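Local structure of dATP pyrophosphohydrolase (2O1C) at residues A[6-11]-A[40-45]. The protein probably hydrolyses dihydroneopterin triphosphate to the monophosphate and pyrophosphate in folate biosynthesis, and can also cleave nucleoside triphosphates, preferring dATP. Sequence-based numbering, arbitrary orientation.
Sequences YKRPVS and TGSVEE. With PPV (pyrophosphate), chain G; SO4 (sulfate ion), chain E.
Ser42 OG joins the two segments at the start of the Nudix box, accepting a bent hydrogen bond from Arg8 N (3.0 Å) and donating one to pyrophosphate O21. Ser42 N reaches the same phosphate, giving a straight bond to pyrophosphate O31 (2.6 Å, 166°). A torsion that sets OG beside the backbone N (chi1 -71°) lets one serine hold the anion through both groups. Gly41 CA lies 3.1 Å from pyrophosphate O31, where a side chain would crowd the ligand. At the second phosphate, Thr40 OG1 donates to O32, while Lys7, fully extended beyond CG, runs alongside the pyrophosphate and brings Lys7 NZ to pyrophosphate O22 in a very short bond (2.5 Å). NZ also makes a weak bond to a sulfate ion, and Arg29 beside it binds the pyrophosphate too, consistent with substrate-binding roles for both residues. A methionine in place of Lys7 would probably cost O22 the charged bond from NZ and weaken the grip on the second phosphate. Next to this site, strands 10-18 and 36-42 pair antiparallel, with Ser11 and Ser42 as a non-hydrogen-bonded pair (CA to CA 4.2 Å). Val10 CG1 packs on Val43 CB, and Ala52 of helix 49-61 touches Val43. The pairing ends in a nearly linear bond from Val43 N to Val10 O (2.9 Å), the donor tilted 24° from the carbonyl plane.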
loop_
_atom_site.group_PDB
_atom_site.type_symbol
_atom_site.label_atom_id
_atom_site.label_comp_id
_atom_site.label_asym_id
_atom_site.label_seq_id
_atom_site.Cartn_x
_atom_site.Cartn_y
_atom_site.Cartn_z
ATOM N N TYR A 6 -8.820 12.928 -10.820
ATOM C CA TYR A 6 -9.032 12.656 -9.408
ATOM C C TYR A 6 -8.687 11.209 -9.081
ATOM O O TYR A 6 -8.888 10.305 -9.906
ATOM C CB TYR A 6 -10.483 12.942 -9.013
ATOM C CG TYR A 6 -10.883 14.405 -9.063
ATOM C CD1 TYR A 6 -10.191 15.368 -8.326
ATOM C CD2 TYR A 6 -11.968 14.826 -9.836
ATOM C CE1 TYR A 6 -10.562 16.709 -8.360
ATOM C CE2 TYR A 6 -12.342 16.171 -9.879
ATOM C CZ TYR A 6 -11.635 17.101 -9.135
ATOM O OH TYR A 6 -12.002 18.428 -9.163
ATOM N N LYS A 7 -8.148 11.014 -7.884
ATOM C CA LYS A 7 -8.004 9.682 -7.315
ATOM C C LYS A 7 -9.398 9.144 -7.043
ATOM O O LYS A 7 -10.326 9.894 -6.742
ATOM C CB LYS A 7 -7.212 9.727 -6.010
ATOM C CG LYS A 7 -5.764 10.152 -6.155
ATOM C CD LYS A 7 -5.039 10.102 -4.811
ATOM C CE LYS A 7 -3.588 10.547 -4.981
ATOM N NZ LYS A 7 -2.809 10.367 -3.732
ATOM N N ARG A 8 -9.543 7.834 -7.155
ATOM C CA ARG A 8 -10.819 7.188 -6.885
ATOM C C ARG A 8 -10.842 6.764 -5.418
ATOM O O ARG A 8 -9.836 6.256 -4.903
ATOM C CB ARG A 8 -11.030 6.006 -7.834
ATOM C CG ARG A 8 -10.771 6.384 -9.293
ATOM C CD ARG A 8 -11.764 5.766 -10.261
ATOM N NE ARG A 8 -12.724 6.753 -10.762
ATOM C CZ ARG A 8 -14.043 6.675 -10.613
ATOM N NH1 ARG A 8 -14.587 5.648 -9.981
ATOM N NH2 ARG A 8 -14.823 7.625 -11.107
ATOM N N PRO A 9 -11.975 7.002 -4.726
ATOM C CA PRO A 9 -12.128 6.630 -3.318
ATOM C C PRO A 9 -12.435 5.133 -3.083
ATOM O O PRO A 9 -13.085 4.770 -2.101
ATOM C CB PRO A 9 -13.288 7.510 -2.855
ATOM C CG PRO A 9 -14.140 7.639 -4.072
ATOM C CD PRO A 9 -13.192 7.660 -5.249
ATOM N N VAL A 10 -11.975 4.301 -4.007
ATOM C CA VAL A 10 -11.970 2.854 -3.873
ATOM C C VAL A 10 -10.518 2.468 -4.144
ATOM O O VAL A 10 -9.989 2.773 -5.208
ATOM C CB VAL A 10 -12.904 2.199 -4.907
ATOM C CG1 VAL A 10 -12.735 0.684 -4.899
ATOM C CG2 VAL A 10 -14.361 2.579 -4.647
ATOM N N SER A 11 -9.875 1.816 -3.179
ATOM C CA SER A 11 -8.418 1.645 -3.216
ATOM C C SER A 11 -7.997 0.255 -2.773
ATOM O O SER A 11 -8.831 -0.519 -2.298
ATOM C CB SER A 11 -7.774 2.703 -2.309
ATOM O OG SER A 11 -8.098 2.456 -0.952
ATOM N N THR A 40 -0.086 1.532 -1.691
ATOM C CA THR A 40 -1.510 1.834 -1.859
ATOM C C THR A 40 -1.808 2.410 -3.244
ATOM O O THR A 40 -0.917 2.931 -3.927
ATOM C CB THR A 40 -2.028 2.855 -0.811
ATOM O OG1 THR A 40 -1.300 4.090 -0.923
ATOM C CG2 THR A 40 -1.927 2.324 0.597
ATOM N N GLY A 41 -3.071 2.335 -3.651
ATOM C CA GLY A 41 -3.492 3.043 -4.858
ATOM C C GLY A 41 -4.960 2.848 -5.182
ATOM O O GLY A 41 -5.617 1.989 -4.605
ATOM N N SER A 42 -5.458 3.655 -6.111
ATOM C CA SER A 42 -6.854 3.577 -6.583
ATOM C C SER A 42 -7.114 2.363 -7.459
ATOM O O SER A 42 -6.255 1.975 -8.255
ATOM C CB SER A 42 -7.200 4.828 -7.396
ATOM O OG SER A 42 -7.300 5.965 -6.557
ATOM N N VAL A 43 -8.308 1.781 -7.311
ATOM C CA VAL A 43 -8.821 0.804 -8.273
ATOM C C VAL A 43 -9.457 1.614 -9.401
ATOM O O VAL A 43 -10.486 2.278 -9.200
ATOM C CB VAL A 43 -9.859 -0.150 -7.649
ATOM C CG1 VAL A 43 -10.362 -1.164 -8.686
ATOM C CG2 VAL A 43 -9.294 -0.866 -6.434
ATOM N N GLU A 44 -8.837 1.578 -10.576
ATOM C CA GLU A 44 -9.279 2.404 -11.688
ATOM C C GLU A 44 -10.443 1.740 -12.425
ATOM O O GLU A 44 -10.624 0.521 -12.363
ATOM C CB GLU A 44 -8.123 2.705 -12.655
ATOM C CG GLU A 44 -6.931 3.459 -12.028
ATOM C CD GLU A 44 -7.213 4.940 -11.768
ATOM O OE1 GLU A 44 -8.057 5.536 -12.477
ATOM O OE2 GLU A 44 -6.576 5.521 -10.858
ATOM N N GLU A 45 -11.235 2.553 -13.116
ATOM C CA GLU A 45 -12.293 2.039 -13.975
ATOM C C GLU A 45 -11.741 0.955 -14.889
ATOM O O GLU A 45 -10.700 1.137 -15.514
ATOM C CB GLU A 45 -12.878 3.172 -14.823
ATOM C CG GLU A 45 -14.139 2.800 -15.577
ATOM C CD GLU A 45 -15.400 3.029 -14.769
ATOM O OE1 GLU A 45 -15.278 3.490 -13.610
ATOM O OE2 GLU A 45 -16.506 2.759 -15.293
HETATM O O11 PPV G . -3.644 7.895 -6.879
HETATM P P1 PPV G . -3.932 6.684 -6.026
HETATM O O21 PPV G . -5.242 6.724 -5.274
HETATM O O31 PPV G . -3.696 5.429 -6.832
HETATM O OPP PPV G . -2.756 6.717 -4.888
HETATM P P2 PPV G . -2.840 6.690 -3.257
HETATM O O12 PPV G . -4.113 5.989 -2.858
HETATM O O22 PPV G . -2.763 8.107 -2.775
HETATM O O32 PPV G . -1.592 5.935 -2.885
HETATM S S SO4 E . -0.033 12.239 -6.843
HETATM O O1 SO4 E . 1.352 12.670 -6.676
HETATM O O2 SO4 E . -0.558 11.813 -5.549
HETATM O O3 SO4 E . -0.827 13.357 -7.342
HETATM O O4 SO4 E . -0.092 11.137 -7.799
HETATM O O HOH W 1 -7.542 7.555 -9.880
#